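Local coordinates for aromatic-ring-hydroxylating dioxygenase beta subunit (Catenulispora acidiphila, PDB 6VW4), which is of unknown function but, as an NTF2-like (SnoaL-like) protein, binds the tricyclic polyketide S-DNPA in its cone-shaped pocket and may act in polyketide biosynthesis, at the SDN site. Coordinates in Å, arbitrary orientation; residue numbers count along the deposited sequence, not the author numbering.

The SDN site. Residues 22, 25, 33, 43, 45-46, 65, 76, 78, 80, 102, 116, 120, 137, 139, 141. With SDN ([(3S)-9-hydroxy-1-methyl-10-oxo-4,10-dihydro-3H-benzo[g]isochromen-3-yl]acetic acid), chain B.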
# COMPACT_ATOMS: atom_id res chain seq x y z
N MET A 22 3.15 13.38 1.21
CA MET A 22 3.70 12.89 -0.05
C MET A 22 2.94 13.41 -1.26
O MET A 22 3.51 13.52 -2.34
CB MET A 22 3.72 11.36 -0.10
CG MET A 22 4.65 10.69 0.85
SD MET A 22 6.13 11.70 1.28
CE MET A 22 7.06 11.03 -0.19
N LEU A 25 4.86 16.56 -1.81
CA LEU A 25 6.20 16.31 -2.33
C LEU A 25 6.15 15.91 -3.81
O LEU A 25 6.87 16.48 -4.66
CB LEU A 25 6.87 15.22 -1.50
CG LEU A 25 8.17 14.70 -2.14
CD1 LEU A 25 9.16 15.84 -2.08
CD2 LEU A 25 8.76 13.49 -1.49
N TYR A 33 5.56 20.65 1.78
CA TYR A 33 6.10 19.44 2.36
C TYR A 33 6.93 19.77 3.57
O TYR A 33 6.81 19.11 4.61
CB TYR A 33 6.91 18.65 1.34
CG TYR A 33 7.71 17.47 1.88
CD1 TYR A 33 7.11 16.27 2.11
CD2 TYR A 33 9.07 17.58 2.15
CE1 TYR A 33 7.81 15.18 2.57
CE2 TYR A 33 9.78 16.49 2.64
CZ TYR A 33 9.13 15.28 2.82
OH TYR A 33 9.76 14.16 3.29
N PHE A 43 15.54 15.46 8.23
CA PHE A 43 15.22 14.69 7.03
C PHE A 43 16.50 14.08 6.47
O PHE A 43 17.26 14.76 5.77
CB PHE A 43 14.60 15.61 6.02
CG PHE A 43 14.11 14.92 4.77
CD1 PHE A 43 13.79 13.57 4.76
CD2 PHE A 43 13.93 15.66 3.60
CE1 PHE A 43 13.29 12.96 3.60
CE2 PHE A 43 13.44 15.05 2.43
CZ PHE A 43 13.11 13.70 2.43
N HIS A 45 17.28 11.82 3.80
CA HIS A 45 16.64 11.15 2.67
C HIS A 45 17.54 10.12 1.99
O HIS A 45 17.03 9.22 1.31
CB HIS A 45 16.15 12.18 1.62
CG HIS A 45 17.24 12.84 0.83
ND1 HIS A 45 17.39 12.66 -0.54
CD2 HIS A 45 18.21 13.71 1.20
CE1 HIS A 45 18.42 13.38 -0.95
NE2 HIS A 45 18.93 14.03 0.08
N THR A 46 18.87 10.23 2.12
CA THR A 46 19.75 9.28 1.46
C THR A 46 20.93 8.91 2.35
O THR A 46 21.62 9.80 2.88
CB THR A 46 20.27 9.80 0.11
OG1 THR A 46 20.84 11.11 0.26
CG2 THR A 46 19.13 9.84 -0.93
N PHE A 65 18.24 18.09 -5.32
CA PHE A 65 17.98 16.73 -5.82
C PHE A 65 17.19 16.75 -7.12
O PHE A 65 17.48 15.98 -8.04
CB PHE A 65 17.24 15.94 -4.72
CG PHE A 65 16.83 14.56 -5.12
CD1 PHE A 65 15.66 14.34 -5.84
CD2 PHE A 65 17.61 13.48 -4.75
CE1 PHE A 65 15.29 13.07 -6.22
CE2 PHE A 65 17.24 12.20 -5.12
CZ PHE A 65 16.08 12.00 -5.85
N ARG A 76 7.24 11.51 -10.14
CA ARG A 76 7.53 10.54 -9.11
C ARG A 76 6.31 10.32 -8.21
O ARG A 76 5.46 11.21 -8.06
CB ARG A 76 8.68 10.99 -8.23
CG ARG A 76 9.78 11.73 -8.94
CD ARG A 76 11.13 11.15 -8.55
NE ARG A 76 11.33 11.09 -7.11
CZ ARG A 76 12.29 10.38 -6.52
NH1 ARG A 76 13.13 9.67 -7.25
NH2 ARG A 76 12.39 10.37 -5.19
N HIS A 78 5.51 8.17 -4.33
CA HIS A 78 6.00 7.43 -3.18
C HIS A 78 4.84 6.67 -2.59
O HIS A 78 3.89 7.29 -2.09
CB HIS A 78 6.58 8.34 -2.11
CG HIS A 78 7.83 9.02 -2.53
ND1 HIS A 78 7.82 10.11 -3.38
CD2 HIS A 78 9.12 8.77 -2.25
CE1 HIS A 78 9.06 10.48 -3.61
NE2 HIS A 78 9.87 9.70 -2.92
N PHE A 80 3.58 4.26 0.33
CA PHE A 80 3.89 3.81 1.67
C PHE A 80 3.06 2.57 1.97
O PHE A 80 1.87 2.54 1.66
CB PHE A 80 3.59 4.91 2.65
CG PHE A 80 4.56 6.06 2.64
CD1 PHE A 80 5.50 6.20 1.65
CD2 PHE A 80 4.49 7.05 3.64
CE1 PHE A 80 6.39 7.27 1.67
CE2 PHE A 80 5.37 8.11 3.66
CZ PHE A 80 6.32 8.23 2.67
N THR A 102 8.65 2.18 1.97
CA THR A 102 8.39 3.04 0.84
C THR A 102 8.81 2.33 -0.43
O THR A 102 9.85 1.66 -0.46
CB THR A 102 9.15 4.38 0.91
OG1 THR A 102 8.77 5.05 2.11
CG2 THR A 102 8.74 5.26 -0.27
N PRO A 116 14.06 2.83 -5.77
CA PRO A 116 14.22 1.68 -4.86
C PRO A 116 13.09 1.43 -3.86
O PRO A 116 12.13 2.17 -3.75
CB PRO A 116 15.48 2.04 -4.07
CG PRO A 116 15.39 3.58 -3.96
CD PRO A 116 14.82 4.02 -5.34
N VAL A 120 11.78 3.02 6.22
CA VAL A 120 11.82 4.39 6.71
C VAL A 120 11.35 4.40 8.15
O VAL A 120 10.39 3.70 8.51
CB VAL A 120 10.94 5.33 5.87
CG1 VAL A 120 11.04 6.78 6.39
CG2 VAL A 120 11.31 5.25 4.42
N ARG A 137 12.58 12.05 9.85
CA ARG A 137 12.41 11.02 8.83
C ARG A 137 13.78 10.49 8.45
O ARG A 137 14.66 11.24 8.00
CB ARG A 137 11.67 11.57 7.61
CG ARG A 137 11.73 10.66 6.40
CD ARG A 137 10.61 11.00 5.45
NE ARG A 137 9.34 10.60 6.03
CZ ARG A 137 8.16 10.95 5.53
NH1 ARG A 137 8.10 11.72 4.46
NH2 ARG A 137 7.04 10.56 6.12
N VAL A 139 15.52 7.67 6.20
CA VAL A 139 15.34 6.77 5.07
C VAL A 139 16.56 5.88 4.89
O VAL A 139 17.69 6.37 4.81
CB VAL A 139 15.05 7.55 3.77
CG1 VAL A 139 14.74 6.55 2.64
CG2 VAL A 139 13.91 8.49 3.96
N HIS A 141 17.99 2.78 2.07
CA HIS A 141 17.83 2.34 0.68
C HIS A 141 18.21 0.87 0.61
O HIS A 141 19.35 0.52 0.94
CB HIS A 141 18.71 3.13 -0.28
CG HIS A 141 18.25 4.52 -0.52
ND1 HIS A 141 17.30 5.14 0.26
CD2 HIS A 141 18.62 5.43 -1.46
CE1 HIS A 141 17.10 6.37 -0.19
NE2 HIS A 141 17.88 6.57 -1.23
O4 SDN B . 10.32 12.08 1.44
C11 SDN B . 10.50 10.69 1.48
C12 SDN B . 11.43 10.04 0.68
C13 SDN B . 12.30 10.89 -0.28
O5 SDN B . 12.17 12.07 -0.32
C14 SDN B . 13.33 10.20 -1.15
C15 SDN B . 14.22 11.04 -2.10
O3 SDN B . 15.52 10.48 -2.40
C16 SDN B . 13.86 12.46 -2.55
C10 SDN B . 9.68 9.93 2.31
C9 SDN B . 9.82 8.54 2.36
C8 SDN B . 10.76 7.89 1.58
C7 SDN B . 11.57 8.64 0.72
C6 SDN B . 12.62 7.90 -0.17
C5 SDN B . 13.49 8.76 -1.09
C4 SDN B . 14.49 8.10 -1.93
C3 SDN B . 15.51 9.02 -2.58
C2 SDN B . 15.15 8.80 -4.04
C1 SDN B . 16.08 8.05 -4.97
O2 SDN B . 17.14 7.55 -4.52
O1 SDN B . 15.76 7.95 -6.19
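SDN, the polyketide S-DNPA, lies lengthwise in the pocket of this NTF2-like fold, phenol end first, with 420 of its 457 Å² hidden by protein. The deep end is the tight one. Tyr33, its CG anti to the backbone N (chi1 170°), points its hydroxyl at the ligand's phenol, and O4 donates to OH at 2.8 Å. Arg137 backs this pair: its CD packs 3.4 Å from SDN C10, and the bend at chi3 (-70°) beyond it turns the guanidinium so that NH1 donates a weak, bent bond to the same tyrosine oxygen. A phenylalanine at Tyr33 would keep the ring but lose the hydroxyl, and would probably leave both the ligand phenol and Arg137 NH1 without this shared partner. Phe80 brings its ring tip, CZ, to 3.5 Å from SDN C9, while Thr102 and Val120 close around C8. Phe43 meets C13 edge-on, in the plane of its own ring, its CZ 3.3 Å from the ketone oxygen O5. His78 and Val139 flank the middle rings from opposite sides. Towards the carboxylate the grip loosens. His45 and Phe65 are poorly ordered here, and the histidine's ND1 bond to the ring oxygen O3 is weak; Phe65 sets a face over the methyl C16. His141 lies beside C3 and C4, and Pro116 just grazes O1. At the acid, Arg76 NH1 sits 3.3 Å from SDN O1, a long salt bridge whose hydrogen bond is weak though nearly straight (168° at H).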